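Side-chain contacts in FKBP-type peptidyl-prolyl cis-trans isomerase FkpA (Escherichia coli, PDB 1Q6H), which catalyses the cis-trans isomerisation of peptidyl-proline bonds and acts as a protein-folding chaperone: residues F168-V173 with E179-I184; E105-F110 with G122-V127; L45-D50 with K85-A90. All coordinates share one frame; numbering follows the deposited sequence.

Interaction 1 of 3, residues F168-V173 with E179-I184; sequences FRLDGV and EGLKNI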
loop_
_atom_site.group_PDB
_atom_site.type_symbol
_atom_site.label_atom_id
_atom_site.label_comp_id
_atom_site.label_asym_id
_atom_site.label_seq_id
_atom_site.Cartn_x
_atom_site.Cartn_y
_atom_site.Cartn_z
ATOM N N PHE A 168 18.230 31.666 8.066
ATOM C CA PHE A 168 17.846 30.907 9.259
ATOM C C PHE A 168 18.425 31.426 10.571
ATOM O O PHE A 168 19.401 32.160 10.576
ATOM C CB PHE A 168 18.263 29.461 9.123
ATOM C CG PHE A 168 19.718 29.268 8.837
ATOM C CD1 PHE A 168 20.636 29.157 9.874
ATOM C CD2 PHE A 168 20.168 29.164 7.539
ATOM C CE1 PHE A 168 21.975 28.948 9.618
ATOM C CE2 PHE A 168 21.512 28.958 7.271
ATOM C CZ PHE A 168 22.414 28.856 8.318
ATOM N N ARG A 169 17.801 31.031 11.673
ATOM C CA ARG A 169 18.294 31.381 13.000
ATOM C C ARG A 169 19.524 30.500 13.256
ATOM O O ARG A 169 19.533 29.292 12.986
ATOM C CB ARG A 169 17.206 31.211 14.061
ATOM C CG ARG A 169 15.937 32.052 13.766
ATOM C CD ARG A 169 14.803 31.904 14.787
ATOM N NE ARG A 169 14.256 30.547 14.830
ATOM C CZ ARG A 169 13.300 30.089 14.043
ATOM N NH1 ARG A 169 12.743 30.865 13.121
ATOM N NH2 ARG A 169 12.861 28.854 14.190
ATOM N N LEU A 170 20.585 31.133 13.704
ATOM C CA LEU A 170 21.876 30.457 13.846
ATOM C C LEU A 170 21.812 29.184 14.665
ATOM O O LEU A 170 22.446 28.205 14.328
ATOM C CB LEU A 170 22.896 31.423 14.466
ATOM C CG LEU A 170 24.325 30.892 14.559
ATOM C CD1 LEU A 170 24.867 30.521 13.194
ATOM C CD2 LEU A 170 25.204 31.945 15.229
ATOM N N ASP A 171 21.030 29.170 15.731
ATOM C CA ASP A 171 20.967 27.962 16.522
ATOM C C ASP A 171 19.728 27.113 16.224
ATOM O O ASP A 171 19.320 26.302 17.048
ATOM C CB ASP A 171 21.133 28.268 18.020
ATOM C CG ASP A 171 20.040 29.127 18.553
ATOM O OD1 ASP A 171 19.100 29.406 17.801
ATOM O OD2 ASP A 171 20.029 29.572 19.711
ATOM N N GLY A 172 19.179 27.256 15.015
ATOM C CA GLY A 172 18.030 26.481 14.601
ATOM C C GLY A 172 18.397 25.439 13.557
ATOM O O GLY A 172 17.505 24.846 12.927
ATOM N N VAL A 173 19.697 25.202 13.368
ATOM C CA VAL A 173 20.186 24.252 12.351
ATOM C C VAL A 173 21.181 23.288 12.977
ATOM O O VAL A 173 21.408 23.342 14.166
ATOM C CB VAL A 173 20.893 24.991 11.221
ATOM C CG1 VAL A 173 19.885 25.814 10.456
ATOM C CG2 VAL A 173 22.021 25.881 11.779
ATOM N N GLU A 179 28.060 26.503 15.145
ATOM C CA GLU A 179 29.422 26.789 15.561
ATOM C C GLU A 179 30.251 27.408 14.449
ATOM O O GLU A 179 30.947 28.395 14.665
ATOM C CB GLU A 179 30.099 25.483 15.959
ATOM C CG GLU A 179 31.565 25.600 16.319
ATOM C CD GLU A 179 32.195 24.246 16.610
ATOM O OE1 GLU A 179 31.479 23.169 16.613
ATOM O OE2 GLU A 179 33.418 24.258 16.848
ATOM N N GLY A 180 30.220 26.788 13.286
ATOM C CA GLY A 180 31.064 27.199 12.177
ATOM C C GLY A 180 30.951 28.654 11.785
ATOM O O GLY A 180 31.963 29.335 11.604
ATOM N N LEU A 181 29.723 29.154 11.663
ATOM C CA LEU A 181 29.521 30.515 11.168
ATOM C C LEU A 181 29.997 31.548 12.167
ATOM O O LEU A 181 30.304 32.682 11.810
ATOM C CB LEU A 181 28.056 30.750 10.788
ATOM C CG LEU A 181 27.518 29.923 9.630
ATOM C CD1 LEU A 181 26.028 30.296 9.378
ATOM C CD2 LEU A 181 28.348 30.162 8.365
ATOM N N LYS A 182 30.156 31.156 13.417
ATOM C CA LYS A 182 30.686 32.111 14.397
ATOM C C LYS A 182 32.169 32.462 14.151
ATOM O O LYS A 182 32.723 33.361 14.807
ATOM C CB LYS A 182 30.508 31.559 15.813
ATOM C CG LYS A 182 29.067 31.452 16.238
ATOM C CD LYS A 182 28.883 30.829 17.589
ATOM C CE LYS A 182 27.363 30.695 17.907
ATOM N NZ LYS A 182 27.076 29.890 19.059
ATOM N N ASN A 183 32.811 31.742 13.234
ATOM C CA ASN A 183 34.222 31.954 12.935
ATOM C C ASN A 183 34.488 33.001 11.846
ATOM O O ASN A 183 35.642 33.229 11.495
ATOM C CB ASN A 183 34.858 30.642 12.494
ATOM C CG ASN A 183 34.975 29.652 13.624
ATOM O OD1 ASN A 183 35.519 29.976 14.657
ATOM N ND2 ASN A 183 34.472 28.440 13.425
ATOM N N ILE A 184 33.429 33.599 11.291
ATOM C CA ILE A 184 33.561 34.634 10.284
ATOM C C ILE A 184 32.532 35.706 10.613
ATOM O O ILE A 184 31.790 35.579 11.607
ATOM C CB ILE A 184 33.341 34.126 8.845
ATOM C CG1 ILE A 184 32.069 33.280 8.699
ATOM C CG2 ILE A 184 34.536 33.389 8.330
ATOM C CD1 ILE A 184 31.704 33.037 7.236
#
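Leu170 and Leu181 are the closest backbone pair, with CA atoms 8.1 Å apart: the end of strand 166-169 runs into a turn that faces residues 179-184, which helix 175-180 leads into. No hydrogen bond joins the two segments, so side chains alone span the gap. Both leucines start out toward the opposite segment. The two side chains run alongside each other, pointing opposite ways, and CD1 of Leu170 comes to lie 4.0 Å from CD1 of Leu181. With CG anti to the backbone N (chi1 -175°), Leu170 sends its branched end across, and the fork at CG divides the methyls between two partners. CD1 takes Leu181. CD2 rests against the extended chain of Lys182, 3.7 Å from its CE. The lysine passes the methyl at a slant and uses only its aliphatic part here; its NZ goes on to a salt bridge with Asp138. Phe168 comes to Leu181 head-on, its CZ 4.0 Å from Leu181 CD1, and this methyl therefore touches both the ring and Leu170. The methyl sits obliquely to the ring. Cut back to an alanine, Leu170 would lose both methyls, which would probably open a gap beside Leu181 CD1 and take away the apolar surface under Lys182 CE. Trp177 meets the Phe168 ring with the planes at about 80°, and Val142 and Val144 of strand 141-150 pack on the same phenylalanine. Leu181 also reaches Val142 and Val218. Its side chain thus lies between the turn and the sheet. The arrangement is characteristic of the FKBP fold, in which a short helix packs across a curved antiparallel sheet and the hydrophobic core forms between them.

Interaction 2 of 3, residues E105-F110 with G122-V127; sequences EYREKF and GLVYQV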
loop_
_atom_site.group_PDB
_atom_site.type_symbol
_atom_site.label_atom_id
_atom_site.label_comp_id
_atom_site.label_asym_id
_atom_site.label_seq_id
_atom_site.Cartn_x
_atom_site.Cartn_y
_atom_site.Cartn_z
ATOM N N GLU A 105 38.808 9.870 8.016
ATOM C CA GLU A 105 40.059 9.868 7.272
ATOM C C GLU A 105 40.140 11.159 6.469
ATOM O O GLU A 105 41.182 11.823 6.420
ATOM C CB GLU A 105 40.106 8.645 6.363
ATOM C CG GLU A 105 41.321 8.593 5.453
ATOM C CD GLU A 105 41.497 7.252 4.783
ATOM O OE1 GLU A 105 40.535 6.763 4.149
ATOM O OE2 GLU A 105 42.604 6.682 4.885
ATOM N N TYR A 106 39.021 11.514 5.852
ATOM C CA TYR A 106 38.931 12.733 5.065
ATOM C C TYR A 106 39.201 13.952 5.927
ATOM O O TYR A 106 39.995 14.826 5.543
ATOM C CB TYR A 106 37.552 12.828 4.445
ATOM C CG TYR A 106 37.336 14.046 3.576
ATOM C CD1 TYR A 106 36.908 15.239 4.130
ATOM C CD2 TYR A 106 37.519 13.986 2.211
ATOM C CE1 TYR A 106 36.685 16.343 3.351
ATOM C CE2 TYR A 106 37.302 15.099 1.418
ATOM C CZ TYR A 106 36.880 16.272 2.000
ATOM O OH TYR A 106 36.663 17.397 1.250
ATOM N N ARG A 107 38.540 14.014 7.086
ATOM C CA ARG A 107 38.699 15.138 8.005
ATOM C C ARG A 107 40.134 15.287 8.513
ATOM O O ARG A 107 40.648 16.405 8.598
ATOM C CB ARG A 107 37.767 15.033 9.224
ATOM C CG ARG A 107 36.301 15.070 8.884
ATOM C CD ARG A 107 35.383 15.390 10.068
ATOM N NE ARG A 107 35.641 14.487 11.184
ATOM C CZ ARG A 107 35.135 13.264 11.330
ATOM N NH1 ARG A 107 34.309 12.722 10.435
ATOM N NH2 ARG A 107 35.501 12.557 12.377
ATOM N N GLU A 108 40.756 14.180 8.867
ATOM C CA GLU A 108 42.109 14.196 9.415
ATOM C C GLU A 108 43.146 14.688 8.418
ATOM O O GLU A 108 44.006 15.461 8.759
ATOM C CB GLU A 108 42.481 12.821 9.928
ATOM C CG GLU A 108 41.732 12.449 11.196
ATOM C CD GLU A 108 42.248 13.172 12.426
ATOM O OE1 GLU A 108 43.447 12.987 12.744
ATOM O OE2 GLU A 108 41.457 13.903 13.087
ATOM N N LYS A 109 43.037 14.244 7.183
ATOM C CA LYS A 109 43.913 14.714 6.140
ATOM C C LYS A 109 43.685 16.234 5.889
ATOM O O LYS A 109 44.626 17.014 5.908
ATOM C CB LYS A 109 43.678 13.899 4.874
ATOM C CG LYS A 109 44.693 14.135 3.769
ATOM C CD LYS A 109 44.351 13.298 2.543
ATOM C CE LYS A 109 45.046 13.813 1.290
ATOM N NZ LYS A 109 46.520 13.830 1.427
ATOM N N PHE A 110 42.436 16.653 5.695
ATOM C CA PHE A 110 42.122 18.045 5.405
ATOM C C PHE A 110 42.578 18.957 6.521
ATOM O O PHE A 110 43.126 20.051 6.268
ATOM C CB PHE A 110 40.611 18.225 5.188
ATOM C CG PHE A 110 40.211 19.634 4.885
ATOM C CD1 PHE A 110 40.735 20.284 3.790
ATOM C CD2 PHE A 110 39.339 20.310 5.703
ATOM C CE1 PHE A 110 40.394 21.561 3.520
ATOM C CE2 PHE A 110 38.986 21.607 5.434
ATOM C CZ PHE A 110 39.515 22.237 4.341
ATOM N N GLY A 122 35.546 19.239 17.245
ATOM C CA GLY A 122 35.898 18.370 16.141
ATOM C C GLY A 122 35.460 18.893 14.778
ATOM O O GLY A 122 35.735 18.274 13.751
ATOM N N LEU A 123 34.772 20.020 14.767
ATOM C CA LEU A 123 34.474 20.682 13.525
ATOM C C LEU A 123 35.808 21.053 12.861
ATOM O O LEU A 123 36.738 21.562 13.529
ATOM C CB LEU A 123 33.706 21.964 13.805
ATOM C CG LEU A 123 33.475 22.881 12.601
ATOM C CD1 LEU A 123 32.500 22.271 11.602
ATOM C CD2 LEU A 123 32.934 24.194 13.086
ATOM N N VAL A 124 35.923 20.808 11.559
ATOM C CA VAL A 124 37.100 21.226 10.835
ATOM C C VAL A 124 36.705 22.377 9.906
ATOM O O VAL A 124 35.659 22.338 9.232
ATOM C CB VAL A 124 37.700 20.054 10.061
ATOM C CG1 VAL A 124 38.927 20.465 9.264
ATOM C CG2 VAL A 124 37.994 18.901 11.011
ATOM N N TYR A 125 37.493 23.444 9.897
ATOM C CA TYR A 125 37.112 24.602 9.096
ATOM C C TYR A 125 38.260 25.383 8.521
ATOM O O TYR A 125 39.382 25.354 9.015
ATOM C CB TYR A 125 36.204 25.532 9.907
ATOM C CG TYR A 125 36.861 26.190 11.075
ATOM C CD1 TYR A 125 36.851 25.587 12.325
ATOM C CD2 TYR A 125 37.514 27.391 10.942
ATOM C CE1 TYR A 125 37.458 26.162 13.390
ATOM C CE2 TYR A 125 38.119 27.982 12.006
ATOM C CZ TYR A 125 38.089 27.361 13.236
ATOM O OH TYR A 125 38.677 27.927 14.331
ATOM N N GLN A 126 37.949 26.082 7.441
ATOM C CA GLN A 126 38.914 26.899 6.733
ATOM C C GLN A 126 38.288 28.234 6.402
ATOM O O GLN A 126 37.365 28.320 5.600
ATOM C CB GLN A 126 39.336 26.208 5.467
ATOM C CG GLN A 126 40.360 26.971 4.666
ATOM C CD GLN A 126 40.658 26.278 3.372
ATOM O OE1 GLN A 126 39.803 25.564 2.830
ATOM N NE2 GLN A 126 41.857 26.477 2.861
ATOM N N VAL A 127 38.789 29.282 7.039
ATOM C CA VAL A 127 38.308 30.610 6.771
ATOM C C VAL A 127 38.924 30.985 5.460
ATOM O O VAL A 127 40.119 30.808 5.264
ATOM C CB VAL A 127 38.736 31.648 7.842
ATOM C CG1 VAL A 127 38.298 33.075 7.454
ATOM C CG2 VAL A 127 38.169 31.276 9.207
HETATM O O HOH W 1 36.946 15.978 13.326
#
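Phe110, on helix 70-112, packs against Val124 and Gln126 of strand 124-127. This is helix-on-sheet packing where the long helix reaches the antiparallel sheet of the FKBP fold. The helix and strand segments run at 40° to each other, with their axes 9.3 Å apart at the closest point. From CB, which points toward the strand, the phenylalanine extends with CG anti to its own nitrogen (chi1 180°). The CD2-CE2 side of the ring meets Val124: Phe110 CD2 lies 3.6 Å from Val124 CG1, with the methyl placed obliquely to the ring. CE2 lies a little farther from the same methyl. At the far end, CZ comes to 3.7 Å from Gln126 OE1. This oxygen sits at the ring edge, close to the ring plane. CZ also meets Gln126 CB, and CE1 stays near OE1. The two side chains cross at about a right angle, with the ring and amide planes 73° apart, so they do not stack. Val116 of strand 116-118 and Val193 of strand 189-194 also pack on Phe110. One helical turn earlier, Arg107 lays its CB near the other methyl of Val124, CG2, at 4.3 Å. Its guanidinium group lies farther from the valine, and NH1 is hydrogen-bonded to Thr213 OG1. NE uses a different partner, a water that lies in the guanidinium plane at its edge. That water accepts from Arg107 NE at 2.9 Å and donates to Gly122 O at 2.6 Å.

Interaction 3 of 3, residues L45-D50 with K85-A90; sequences LGIKLD and KSSAQA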
loop_
_atom_site.group_PDB
_atom_site.type_symbol
_atom_site.label_atom_id
_atom_site.label_comp_id
_atom_site.label_asym_id
_atom_site.label_seq_id
_atom_site.Cartn_x
_atom_site.Cartn_y
_atom_site.Cartn_z
ATOM N N LEU A 45 20.402 -4.847 -1.029
ATOM C CA LEU A 45 20.522 -5.275 0.348
ATOM C C LEU A 45 21.237 -6.619 0.490
ATOM O O LEU A 45 21.248 -7.191 1.569
ATOM C CB LEU A 45 19.137 -5.348 0.969
ATOM C CG LEU A 45 18.265 -4.116 0.766
ATOM C CD1 LEU A 45 16.813 -4.338 1.255
ATOM C CD2 LEU A 45 18.907 -2.925 1.449
ATOM N N GLY A 46 21.843 -7.125 -0.573
ATOM C CA GLY A 46 22.472 -8.435 -0.505
ATOM C C GLY A 46 21.566 -9.638 -0.788
ATOM O O GLY A 46 22.031 -10.787 -0.703
ATOM N N ILE A 47 20.287 -9.399 -1.124
ATOM C CA ILE A 47 19.336 -10.468 -1.421
ATOM C C ILE A 47 19.126 -10.688 -2.924
ATOM O O ILE A 47 18.574 -9.838 -3.634
ATOM C CB ILE A 47 17.974 -10.166 -0.761
ATOM C CG1 ILE A 47 18.118 -10.125 0.766
ATOM C CG2 ILE A 47 16.959 -11.236 -1.156
ATOM C CD1 ILE A 47 17.000 -9.441 1.514
ATOM N N LYS A 48 19.555 -11.838 -3.409
ATOM C CA LYS A 48 19.501 -12.123 -4.824
ATOM C C LYS A 48 18.686 -13.393 -4.995
ATOM O O LYS A 48 19.221 -14.497 -4.928
ATOM C CB LYS A 48 20.925 -12.273 -5.398
ATOM C CG LYS A 48 21.707 -10.956 -5.501
ATOM C CD LYS A 48 23.137 -11.138 -6.070
ATOM C CE LYS A 48 23.611 -9.869 -6.728
ATOM N NZ LYS A 48 25.057 -9.853 -7.050
ATOM N N LEU A 49 17.379 -13.213 -5.146
ATOM C CA LEU A 49 16.460 -14.326 -5.343
ATOM C C LEU A 49 16.745 -15.032 -6.658
ATOM O O LEU A 49 17.294 -14.455 -7.574
ATOM C CB LEU A 49 15.017 -13.814 -5.351
ATOM C CG LEU A 49 14.480 -13.242 -4.047
ATOM C CD1 LEU A 49 13.009 -12.902 -4.191
ATOM C CD2 LEU A 49 14.647 -14.215 -2.902
ATOM N N ASP A 50 16.364 -16.295 -6.743
ATOM C CA ASP A 50 16.599 -17.083 -7.927
ATOM C C ASP A 50 15.510 -16.771 -8.965
ATOM O O ASP A 50 14.333 -17.111 -8.767
ATOM C CB ASP A 50 16.561 -18.543 -7.527
ATOM C CG ASP A 50 16.813 -19.464 -8.682
ATOM O OD1 ASP A 50 16.294 -19.217 -9.778
ATOM O OD2 ASP A 50 17.516 -20.475 -8.575
ATOM N N LYS A 85 13.790 -6.797 5.938
ATOM C CA LYS A 85 13.982 -5.732 6.899
ATOM C C LYS A 85 15.249 -5.925 7.710
ATOM O O LYS A 85 15.871 -4.960 8.150
ATOM C CB LYS A 85 12.812 -5.695 7.857
ATOM C CG LYS A 85 11.529 -5.135 7.259
ATOM C CD LYS A 85 10.400 -5.193 8.242
ATOM C CE LYS A 85 9.150 -4.566 7.672
ATOM N NZ LYS A 85 7.949 -5.336 8.071
ATOM N N SER A 86 15.597 -7.181 7.948
ATOM C CA SER A 86 16.801 -7.498 8.708
ATOM C C SER A 86 17.995 -7.105 7.866
ATOM O O SER A 86 18.969 -6.518 8.347
ATOM C CB SER A 86 16.841 -8.998 9.050
ATOM O OG SER A 86 18.075 -9.351 9.666
ATOM N N SER A 87 17.927 -7.428 6.590
ATOM C CA SER A 87 19.000 -7.080 5.680
ATOM C C SER A 87 19.127 -5.558 5.488
ATOM O O SER A 87 20.234 -5.036 5.336
ATOM C CB SER A 87 18.800 -7.787 4.335
ATOM O OG SER A 87 18.870 -9.192 4.479
ATOM N N ALA A 88 18.004 -4.853 5.500
ATOM C CA ALA A 88 18.025 -3.426 5.362
ATOM C C ALA A 88 18.801 -2.855 6.538
ATOM O O ALA A 88 19.651 -1.976 6.355
ATOM C CB ALA A 88 16.637 -2.874 5.344
ATOM N N GLN A 89 18.519 -3.367 7.731
ATOM C CA GLN A 89 19.181 -2.838 8.931
ATOM C C GLN A 89 20.666 -3.168 8.880
ATOM O O GLN A 89 21.496 -2.338 9.210
ATOM C CB GLN A 89 18.530 -3.346 10.211
ATOM C CG GLN A 89 19.186 -2.833 11.506
ATOM C CD GLN A 89 19.302 -1.317 11.568
ATOM O OE1 GLN A 89 18.477 -0.597 10.991
ATOM N NE2 GLN A 89 20.322 -0.822 12.283
ATOM N N ALA A 90 21.003 -4.368 8.440
ATOM C CA ALA A 90 22.403 -4.722 8.282
ATOM C C ALA A 90 23.143 -3.743 7.359
ATOM O O ALA A 90 24.243 -3.303 7.696
ATOM C CB ALA A 90 22.542 -6.098 7.770
HETATM O O HOH W 2 22.365 -6.316 4.002
HETATM O O HOH W 3 21.165 -9.729 2.923
#
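Leu45 and Ile47 both point toward helix 70-112 and approach Ser87 at different atoms. Leu45 CB lies 4.2 Å from Ser87 CB. The branched end of Leu45 continues past the serine, and Leu45 CD2 lies 4.0 Å from Ala88 CA. Ile47 comes in with the end of its longer branch. CG1 lies anti to the carbonyl carbon (chi1 -63°), and this turns the ethyl branch toward the helix, where Ile47 CD1 reaches 3.5 Å from Ser87 OG. The methyl touches Ser87 CB as well, so the small serine is met by both hydrophobic chains. Between the two side chains the backbone completes the Schellman motif that ends helix 19-43: Gly46, with positive phi, is its C-prime residue, and Ile47 N bonds back to Gln42 O. The polar atoms are joined through water. One water donates to Leu45 O and to Ser87 O, at 2.8 Å each. A second water donates to the same Leu45 O and also hydrogen-bonds to Ser87 OG, a hydroxyl that is bonded to Arg83 O within its own helix. Further along, Asp50 is the N-cap of helix 51-62, and Leu49 packs on Leu27 of the second subunit.

How the interactions relate
From the N terminus, interaction 3 comes first. It joins the turn after helix 19-43 to the middle of helix 70-112, closing a mostly helical loop that includes helix 51-62. Interaction 2 follows on the same long helix, near its end. It closes a short loop through strand 116-118 and sets the helix against the sheet. Interaction 1 is last and closes the shortest loop, around most of helix 175-180. The three loops run in series; none nests or crosses. Interactions 1 and 2 touch, with Leu123 on Glu179 and Gly180, Tyr125 on Asn183 and Val127 on Ile184. Interaction 3 stands apart, its centre about 35 Å from that of interaction 2, with helix 70-112 spanning the distance.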